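Local coordinates for protein sialidase B (PDB 4XJW) that cleaves terminal sialic acids from glycoconjugates, breaking alpha-2,3, alpha-2,6 and alpha-2,8 linkages, and can act as an intramolecular trans-sialidase, at residues G97-Q102 / I650-N655; F191-Q196 / L643-Q648. The protein carries 1 engineered substitution. One frame throughout, in Å; residues are numbered along the deposited sequence. Where two conformers were deposited one is given.

In the fold
From the N terminus the chain first builds the concanavalin-like lectin domain, which contributes residues 97-102, and then runs through 191-196 into the catalytic beta-propeller. After a circuit of the propeller blades it returns as the last strand, 647-652, shortly before the C terminus. Contact 2 brings 643-648 back to 191-196 and so joins the end of the propeller with its entry, close to the probable active site. Contact 1 closes the longer loop, setting a lectin-domain hairpin against 650-655, with contact 2 lying wholly within its span. Their centres are about 17 Å apart, yet they meet on the shared strand, where Ile650 CG2 packs on Phe191 CB at 3.8 Å.

Contact 1 of 2, residues G97-Q102 / I650-N655; sequences GKHKGQ and IDLEIN
The Lys100 side chain overlaps Leu652, the two sliding past each other in opposite directions with Lys100 CE 3.8 Å from Leu652 CD2. Here the lectin domain meets the last strand of the propeller: residues 99-102 form a type I' beta turn, the tip of an antiparallel hairpin. His99 CG, anti to the backbone N (chi1 178°), leads the ring toward 650-652, and Lys100 CG covers one face of it, 3.8 Å above the ring plane and over its centre. Leu652 CD2 touches both, lying 4.0 Å from His99 CE1, oblique to the ring. Tyr604, from strand 597-605, touches His99 and Leu652; its OH accepts a hydrogen bond from Lys100 N. The amine meets acidic groups mainly through water, with Asp656 at long, weak range. Three waters take the N-H groups of Lys100 NZ, and its weak 3.4 Å bond to Asp651 O can at most share a proton already turned to a water. Two of these waters lie between NZ and Asp651 OD1 or Glu653 OE2 and can bridge them; Asp651 OD1 is held by His625 ND1. The third lies in the His99 ring plane, 3.0 Å from His99 NE2, and donates to Asp651 O.

Contact 2 of 2, residues F191-Q196 / L643-Q648; sequences FQLIFQ and LSNVVQ
Residues 191-196 run alongside 643-648 in the opposite direction, with Leu193 and Gln648 CA atoms 5.3 Å apart, but no direct hydrogen bond joins the two segments; a backbone bond between Gln192 and Tyr649 holds them just beyond. The entry to the sialidase propeller lies against its final strand, reminiscent of the way beta-propellers close their ring. With CG anti to the carbonyl carbon (chi1 -61°) and the chain extended beyond it, Gln648 lays its amide on one face of the Phe191 ring, the planes only 8° apart, Gln648 OE1 3.4 Å above the ring plane and offset toward the rim. Both ends of that amide are gripped: OE1 accepts from Trp96 NE1, whose ring also meets Phe191 almost parallel, while Gln648 NE2 gives Asn645 O a nearly straight bond (165°) of 3.3 Å. Leu193 crosses Asn645 at about a right angle, CD1 3.6 Å from Asn645 ND2, and its CD2 reaches Gln648 CG. Asn645 OD1 rests on Gln196 CA and accepts from Ser197 N. The side chain of Val647 is about 6 Å from that of Arg207, probably substrate-binding. Two waters lie between Val647 O and Phe195 O and can bridge them; one accepts from Ile194 N and probably donates to Val647 O, 2.7 Å away.

Contact 1 of 2, residues G97-Q102 / I650-N655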
ATOM      1  N   GLY A  97      -0.984 -14.517  11.522  1.00 11.93           N
ATOM      2  CA  GLY A  97      -1.680 -15.645  12.125  1.00 14.98           C
ATOM      3  C   GLY A  97      -1.108 -16.977  11.673  1.00 12.79           C
ATOM      4  O   GLY A  97      -0.572 -17.751  12.486  1.00 12.75           O
ATOM      5  N   LYS A  98      -1.203 -17.231  10.365  1.00 11.58           N
ATOM      6  CA  LYS A  98      -0.723 -18.473   9.756  1.00 13.54           C
ATOM      7  C   LYS A  98      -0.001 -18.191   8.445  1.00 12.95           C
ATOM      8  O   LYS A  98      -0.260 -17.185   7.786  1.00 13.52           O
ATOM      9  CB  LYS A  98      -1.887 -19.426   9.456  1.00 14.65           C
ATOM     10  CG  LYS A  98      -2.549 -20.048  10.677  1.00 22.39           C
ATOM     11  CD  LYS A  98      -3.623 -21.070  10.289  1.00 29.86           C
ATOM     12  CE  LYS A  98      -3.013 -22.431   9.948  1.00 35.71           C
ATOM     13  NZ  LYS A  98      -3.964 -23.296   9.191  1.00 39.41           N
ATOM     14  N   HIS A  99       0.889 -19.107   8.065  1.00 14.14           N
ATOM     15  CA  HIS A  99       1.640 -19.022   6.817  1.00 14.00           C
ATOM     16  C   HIS A  99       2.006 -20.450   6.437  1.00 14.54           C
ATOM     17  O   HIS A  99       2.513 -21.197   7.275  1.00 15.49           O
ATOM     18  CB  HIS A  99       2.890 -18.158   7.026  1.00 13.32           C
ATOM     19  CG  HIS A  99       3.769 -18.033   5.818  1.00 15.61           C
ATOM     20  ND1 HIS A  99       3.364 -17.418   4.653  1.00 12.14           N
ATOM     21  CD2 HIS A  99       5.054 -18.406   5.619  1.00 15.07           C
ATOM     22  CE1 HIS A  99       4.353 -17.446   3.776  1.00 15.75           C
ATOM     23  NE2 HIS A  99       5.389 -18.038   4.339  1.00 16.74           N
ATOM     24  N   LYS A 100       1.699 -20.833   5.198  1.00 14.54           N
ATOM     25  CA  LYS A 100       2.018 -22.169   4.682  1.00 18.11           C
ATOM     26  C   LYS A 100       1.536 -23.297   5.594  1.00 18.49           C
ATOM     27  O   LYS A 100       2.251 -24.284   5.817  1.00 20.44           O
ATOM     28  CB  LYS A 100       3.512 -22.300   4.419  1.00 19.16           C
ATOM     29  CG  LYS A 100       4.012 -21.406   3.298  1.00 17.31           C
ATOM     30  CD  LYS A 100       5.517 -21.519   3.149  1.00 15.85           C
ATOM     31  CE  LYS A 100       5.998 -20.665   1.998  1.00 19.94           C
ATOM     32  NZ  LYS A 100       7.465 -20.814   1.771  1.00 24.21           N
ATOM     33  N   GLY A 101       0.332 -23.127   6.129  1.00 20.04           N
ATOM     34  CA  GLY A 101      -0.307 -24.146   6.948  1.00 25.25           C
ATOM     35  C   GLY A 101       0.201 -24.277   8.373  1.00 29.56           C
ATOM     36  O   GLY A 101      -0.105 -25.263   9.047  1.00 31.21           O
ATOM     37  N   GLN A 102       0.969 -23.296   8.843  1.00 20.45           N
ATOM     38  CA  GLN A 102       1.510 -23.336  10.201  1.00 20.92           C
ATOM     39  C   GLN A 102       1.295 -22.002  10.898  1.00 17.48           C
ATOM     40  O   GLN A 102       1.417 -20.948  10.278  1.00 19.10           O
ATOM     41  CB  GLN A 102       3.015 -23.651  10.198  1.00 23.78           C
ATOM     42  CG  GLN A 102       3.398 -25.022   9.652  1.00 24.23           C
ATOM     43  CD  GLN A 102       4.883 -25.317   9.808  1.00 43.55           C
ATOM     44  OE1 GLN A 102       5.664 -25.142   8.873  1.00 43.34           O
ATOM     45  NE2 GLN A 102       5.280 -25.763  10.996  1.00 38.81           N
ATOM     46  N   ILE A 650       5.820 -11.860   0.379  1.00  6.92           N
ATOM     47  CA  ILE A 650       6.029 -13.266   0.723  1.00  9.61           C
ATOM     48  C   ILE A 650       6.385 -14.084  -0.520  1.00  8.87           C
ATOM     49  O   ILE A 650       6.084 -13.684  -1.647  1.00  9.48           O
ATOM     50  CB  ILE A 650       4.808 -13.892   1.420  1.00 10.54           C
ATOM     51  CG1 ILE A 650       3.570 -13.811   0.518  1.00 11.12           C
ATOM     52  CG2 ILE A 650       4.541 -13.215   2.773  1.00 11.47           C
ATOM     53  CD1 ILE A 650       2.375 -14.592   1.031  1.00 15.65           C
ATOM     54  N   ASP A 651       7.004 -15.241  -0.288  1.00 11.76           N
ATOM     55  CA  ASP A 651       7.370 -16.180  -1.339  1.00  9.46           C
ATOM     56  C   ASP A 651       6.592 -17.479  -1.123  1.00 10.74           C
ATOM     57  O   ASP A 651       6.624 -18.044  -0.028  1.00 13.03           O
ATOM     58  CB  ASP A 651       8.882 -16.454  -1.273  1.00 10.31           C
ATOM     59  CG  ASP A 651       9.356 -17.448  -2.322  1.00 11.32           C
ATOM     60  OD1 ASP A 651       9.176 -18.671  -2.116  1.00 14.46           O
ATOM     61  OD2 ASP A 651       9.929 -17.004  -3.338  1.00 15.69           O
ATOM     62  N   LEU A 652       5.889 -17.940  -2.153  1.00 11.64           N
ATOM     63  CA  LEU A 652       5.130 -19.182  -2.062  1.00 11.43           C
ATOM     64  C   LEU A 652       5.529 -20.150  -3.168  1.00 14.70           C
ATOM     65  O   LEU A 652       5.986 -19.739  -4.242  1.00 15.10           O
ATOM     66  CB  LEU A 652       3.635 -18.900  -2.137  1.00 12.91           C
ATOM     67  CG  LEU A 652       3.047 -18.094  -0.973  1.00 13.82           C
ATOM     68  CD1 LEU A 652       1.634 -17.625  -1.309  1.00 14.01           C
ATOM     69  CD2 LEU A 652       3.062 -18.923   0.290  1.00 15.17           C
ATOM     70  N   GLU A 653       5.359 -21.442  -2.901  1.00 17.21           N
ATOM     71  CA  GLU A 653       5.551 -22.477  -3.913  1.00 16.36           C
ATOM     72  C   GLU A 653       4.203 -23.077  -4.306  1.00 16.13           C
ATOM     73  O   GLU A 653       3.254 -23.035  -3.524  1.00 16.35           O
ATOM     74  CB  GLU A 653       6.476 -23.568  -3.382  1.00 12.76           C
ATOM     75  CG  GLU A 653       7.868 -23.075  -3.062  1.00 19.33           C
ATOM     76  CD  GLU A 653       8.800 -24.194  -2.652  1.00 21.32           C
ATOM     77  OE1 GLU A 653       9.320 -24.892  -3.548  1.00 26.53           O
ATOM     78  OE2 GLU A 653       9.000 -24.370  -1.432  1.00 26.34           O
ATOM     79  N   ILE A 654       4.115 -23.645  -5.507  1.00 16.73           N
ATOM     80  CA  ILE A 654       2.841 -24.193  -5.973  1.00 16.32           C
ATOM     81  C   ILE A 654       2.321 -25.268  -5.030  1.00 19.04           C
ATOM     82  O   ILE A 654       1.125 -25.325  -4.740  1.00 19.11           O
ATOM     83  CB  ILE A 654       2.933 -24.735  -7.411  1.00 20.15           C
ATOM     84  CG1 ILE A 654       3.215 -23.589  -8.369  1.00 17.58           C
ATOM     85  CG2 ILE A 654       1.642 -25.427  -7.807  1.00 22.63           C
ATOM     86  CD1 ILE A 654       2.173 -22.480  -8.303  1.00 21.02           C
ATOM     87  N   ASN A 655       3.226 -26.092  -4.511  1.00 16.35           N
ATOM     88  CA  ASN A 655       2.823 -27.115  -3.553  1.00 19.79           C
ATOM     89  C   ASN A 655       2.176 -26.536  -2.283  1.00 20.30           C
ATOM     90  O   ASN A 655       1.364 -27.202  -1.648  1.00 21.53           O
ATOM     91  CB  ASN A 655       3.984 -28.058  -3.219  1.00 22.00           C
ATOM     92  CG  ASN A 655       4.302 -29.020  -4.361  1.00 28.87           C
ATOM     93  OD1 ASN A 655       3.558 -29.115  -5.338  1.00 31.75           O
ATOM     94  ND2 ASN A 655       5.405 -29.749  -4.230  1.00 37.32           N
TER
HETATM   95  O   HOH W   1       7.855 -18.234   2.680  1.00 19.44           O
HETATM   96  O   HOH W   2       7.494 -22.983   0.372  1.00 23.77           O
HETATM   97  O   HOH W   3       9.051 -20.406  -0.177  1.00 26.73           O

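Contact 2 of 2, residues F191-Q196 / L643-Q648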
ATOM      1  N   PHE A 191       7.433 -12.929   6.171  1.00  9.83           N
ATOM      2  CA  PHE A 191       7.397 -11.915   5.121  1.00  9.12           C
ATOM      3  C   PHE A 191       8.680 -11.078   5.165  1.00 11.67           C
ATOM      4  O   PHE A 191       9.444 -11.129   6.137  1.00  9.65           O
ATOM      5  CB  PHE A 191       6.209 -10.967   5.368  1.00  8.15           C
ATOM      6  CG  PHE A 191       6.404 -10.093   6.590  1.00  9.51           C
ATOM      7  CD1 PHE A 191       6.049 -10.556   7.852  1.00  9.93           C
ATOM      8  CD2 PHE A 191       6.966  -8.822   6.475  1.00 10.45           C
ATOM      9  CE1 PHE A 191       6.247  -9.766   8.984  1.00 11.19           C
ATOM     10  CE2 PHE A 191       7.188  -8.029   7.595  1.00 10.44           C
ATOM     11  CZ  PHE A 191       6.814  -8.504   8.857  1.00 11.50           C
ATOM     12  N   GLN A 192       8.894 -10.277   4.126  1.00 12.00           N
ATOM     13  CA  GLN A 192       9.916  -9.247   4.167  1.00 13.22           C
ATOM     14  C   GLN A 192       9.369  -7.917   3.674  1.00 13.01           C
ATOM     15  O   GLN A 192       8.256  -7.841   3.129  1.00 11.69           O
ATOM     16  CB  GLN A 192      11.140  -9.669   3.357  1.00 17.26           C
ATOM     17  CG  GLN A 192      10.825 -10.043   1.934  1.00 19.91           C
ATOM     18  CD  GLN A 192      11.897 -10.950   1.319  1.00 13.85           C
ATOM     19  OE1 GLN A 192      11.705 -12.165   1.160  1.00 14.88           O
ATOM     20  NE2 GLN A 192      13.017 -10.354   0.955  1.00 14.98           N
ATOM     21  N   LEU A 193      10.135  -6.856   3.906  1.00 12.72           N
ATOM     22  CA  LEU A 193       9.770  -5.531   3.427  1.00 10.84           C
ATOM     23  C   LEU A 193      10.641  -5.148   2.235  1.00  9.87           C
ATOM     24  O   LEU A 193      11.861  -5.348   2.249  1.00 13.82           O
ATOM     25  CB  LEU A 193       9.882  -4.483   4.545  1.00 11.46           C
ATOM     26  CG  LEU A 193       9.011  -4.685   5.791  1.00  8.75           C
ATOM     27  CD1 LEU A 193       9.274  -3.580   6.805  1.00 11.85           C
ATOM     28  CD2 LEU A 193       7.550  -4.736   5.382  1.00 11.42           C
ATOM     29  N   ILE A 194      10.000  -4.619   1.198  1.00  9.24           N
ATOM     30  CA  ILE A 194      10.689  -4.024   0.066  1.00  9.38           C
ATOM     31  C   ILE A 194      10.785  -2.508   0.265  1.00 12.13           C
ATOM     32  O   ILE A 194      11.881  -1.933   0.265  1.00 16.09           O
ATOM     33  CB  ILE A 194       9.979  -4.349  -1.263  1.00  7.91           C
ATOM     34  CG1 ILE A 194       9.895  -5.865  -1.457  1.00 11.14           C
ATOM     35  CG2 ILE A 194      10.734  -3.719  -2.438  1.00 10.65           C
ATOM     36  CD1 ILE A 194       9.159  -6.296  -2.694  1.00  9.92           C
ATOM     37  N   PHE A 195       9.636  -1.864   0.418  1.00  9.33           N
ATOM     38  CA  PHE A 195       9.548  -0.448   0.747  1.00 10.11           C
ATOM     39  C   PHE A 195       9.213  -0.337   2.224  1.00 10.21           C
ATOM     40  O   PHE A 195       8.423  -1.130   2.743  1.00 10.43           O
ATOM     41  CB  PHE A 195       8.438   0.196  -0.094  1.00 10.22           C
ATOM     42  CG  PHE A 195       8.611  -0.018  -1.571  1.00 10.47           C
ATOM     43  CD1 PHE A 195       9.474   0.794  -2.304  1.00 10.59           C
ATOM     44  CD2 PHE A 195       7.932  -1.042  -2.226  1.00  8.55           C
ATOM     45  CE1 PHE A 195       9.670   0.599  -3.678  1.00  8.32           C
ATOM     46  CE2 PHE A 195       8.106  -1.244  -3.609  1.00  6.62           C
ATOM     47  CZ  PHE A 195       8.959  -0.418  -4.332  1.00  8.89           C
ATOM     48  N   GLN A 196       9.824   0.611   2.925  1.00  9.82           N
ATOM     49  CA  GLN A 196       9.554   0.708   4.355  1.00  9.94           C
ATOM     50  C   GLN A 196       9.813   2.105   4.875  1.00 10.34           C
ATOM     51  O   GLN A 196      10.575   2.850   4.283  1.00 10.93           O
ATOM     52  CB  GLN A 196      10.390  -0.313   5.136  1.00 10.84           C
ATOM     53  CG  GLN A 196      11.893  -0.123   4.983  1.00 12.17           C
ATOM     54  CD  GLN A 196      12.646  -1.428   5.129  1.00 13.66           C
ATOM     55  OE1 GLN A 196      12.752  -1.975   6.219  1.00 20.23           O
ATOM     56  NE2 GLN A 196      13.166  -1.944   4.013  1.00 19.16           N
ATOM     57  N   LEU A 643      -1.256   3.482   8.466  1.00 10.80           N
ATOM     58  CA  LEU A 643      -0.439   2.450   9.096  1.00  9.76           C
ATOM     59  C   LEU A 643       0.850   2.320   8.323  1.00  9.34           C
ATOM     60  O   LEU A 643       0.825   2.304   7.089  1.00 12.26           O
ATOM     61  CB  LEU A 643      -1.151   1.096   9.094  1.00 10.40           C
ATOM     62  CG  LEU A 643      -2.576   1.047   9.654  1.00  9.13           C
ATOM     63  CD1 LEU A 643      -3.185  -0.336   9.472  1.00 11.29           C
ATOM     64  CD2 LEU A 643      -2.616   1.462  11.111  1.00 11.64           C
ATOM     65  N   SER A 644       1.953   2.200   9.054  1.00  7.68           N
ATOM     66  CA  SER A 644       3.253   2.011   8.424  0.60  9.28           C
ATOM     67  C   SER A 644       3.665   0.544   8.307  1.00 10.63           C
ATOM     68  O   SER A 644       3.362  -0.290   9.172  1.00  9.77           O
ATOM     69  CB  SER A 644       4.315   2.798   9.175  0.60 12.05           C
ATOM     70  OG  SER A 644       4.059   4.182   9.080  0.60  8.87           O
ATOM     71  N   ASN A 645       4.357   0.236   7.213  1.00  9.52           N
ATOM     72  CA  ASN A 645       4.976  -1.073   7.009  1.00 11.13           C
ATOM     73  C   ASN A 645       3.979  -2.220   7.005  1.00  9.97           C
ATOM     74  O   ASN A 645       4.223  -3.290   7.585  1.00  9.94           O
ATOM     75  CB  ASN A 645       6.093  -1.309   8.038  1.00 10.51           C
ATOM     76  CG  ASN A 645       7.300  -0.440   7.799  1.00 11.26           C
ATOM     77  OD1 ASN A 645       7.311   0.389   6.893  1.00 10.28           O
ATOM     78  ND2 ASN A 645       8.330  -0.615   8.624  1.00 12.95           N
ATOM     79  N   VAL A 646       2.860  -1.989   6.320  1.00  9.26           N
ATOM     80  CA  VAL A 646       1.841  -3.019   6.117  1.00  9.18           C
ATOM     81  C   VAL A 646       1.857  -3.617   4.705  1.00  8.93           C
ATOM     82  O   VAL A 646       1.225  -4.643   4.473  1.00  9.43           O
ATOM     83  CB  VAL A 646       0.437  -2.505   6.469  1.00  8.96           C
ATOM     84  CG1 VAL A 646       0.311  -2.323   7.986  1.00 10.33           C
ATOM     85  CG2 VAL A 646       0.142  -1.190   5.717  1.00  9.84           C
ATOM     86  N   VAL A 647       2.585  -2.985   3.776  1.00  7.82           N
ATOM     87  CA  VAL A 647       2.798  -3.577   2.448  1.00  7.12           C
ATOM     88  C   VAL A 647       3.993  -4.520   2.596  1.00  8.65           C
ATOM     89  O   VAL A 647       5.109  -4.094   2.902  1.00 10.73           O
ATOM     90  CB  VAL A 647       3.076  -2.523   1.362  1.00  8.48           C
ATOM     91  CG1 VAL A 647       3.366  -3.198   0.008  1.00 10.19           C
ATOM     92  CG2 VAL A 647       1.877  -1.569   1.218  1.00  9.14           C
ATOM     93  N   GLN A 648       3.720  -5.809   2.432  1.00  6.51           N
ATOM     94  CA  GLN A 648       4.675  -6.870   2.745  1.00  8.13           C
ATOM     95  C   GLN A 648       4.784  -7.879   1.617  1.00  7.19           C
ATOM     96  O   GLN A 648       3.860  -8.047   0.824  1.00  8.38           O
ATOM     97  CB  GLN A 648       4.231  -7.571   4.033  1.00 10.77           C
ATOM     98  CG  GLN A 648       4.194  -6.636   5.231  1.00 10.85           C
ATOM     99  CD  GLN A 648       3.741  -7.293   6.508  1.00 10.02           C
ATOM    100  OE1 GLN A 648       3.369  -8.465   6.531  1.00 11.43           O
ATOM    101  NE2 GLN A 648       3.759  -6.518   7.601  1.00  9.80           N
TER
HETATM  102  O   HOH W   4       7.335  -3.436   1.540  1.00  9.23           O
HETATM  103  O   HOH W   5       5.706  -1.432   3.811  1.00 10.48           O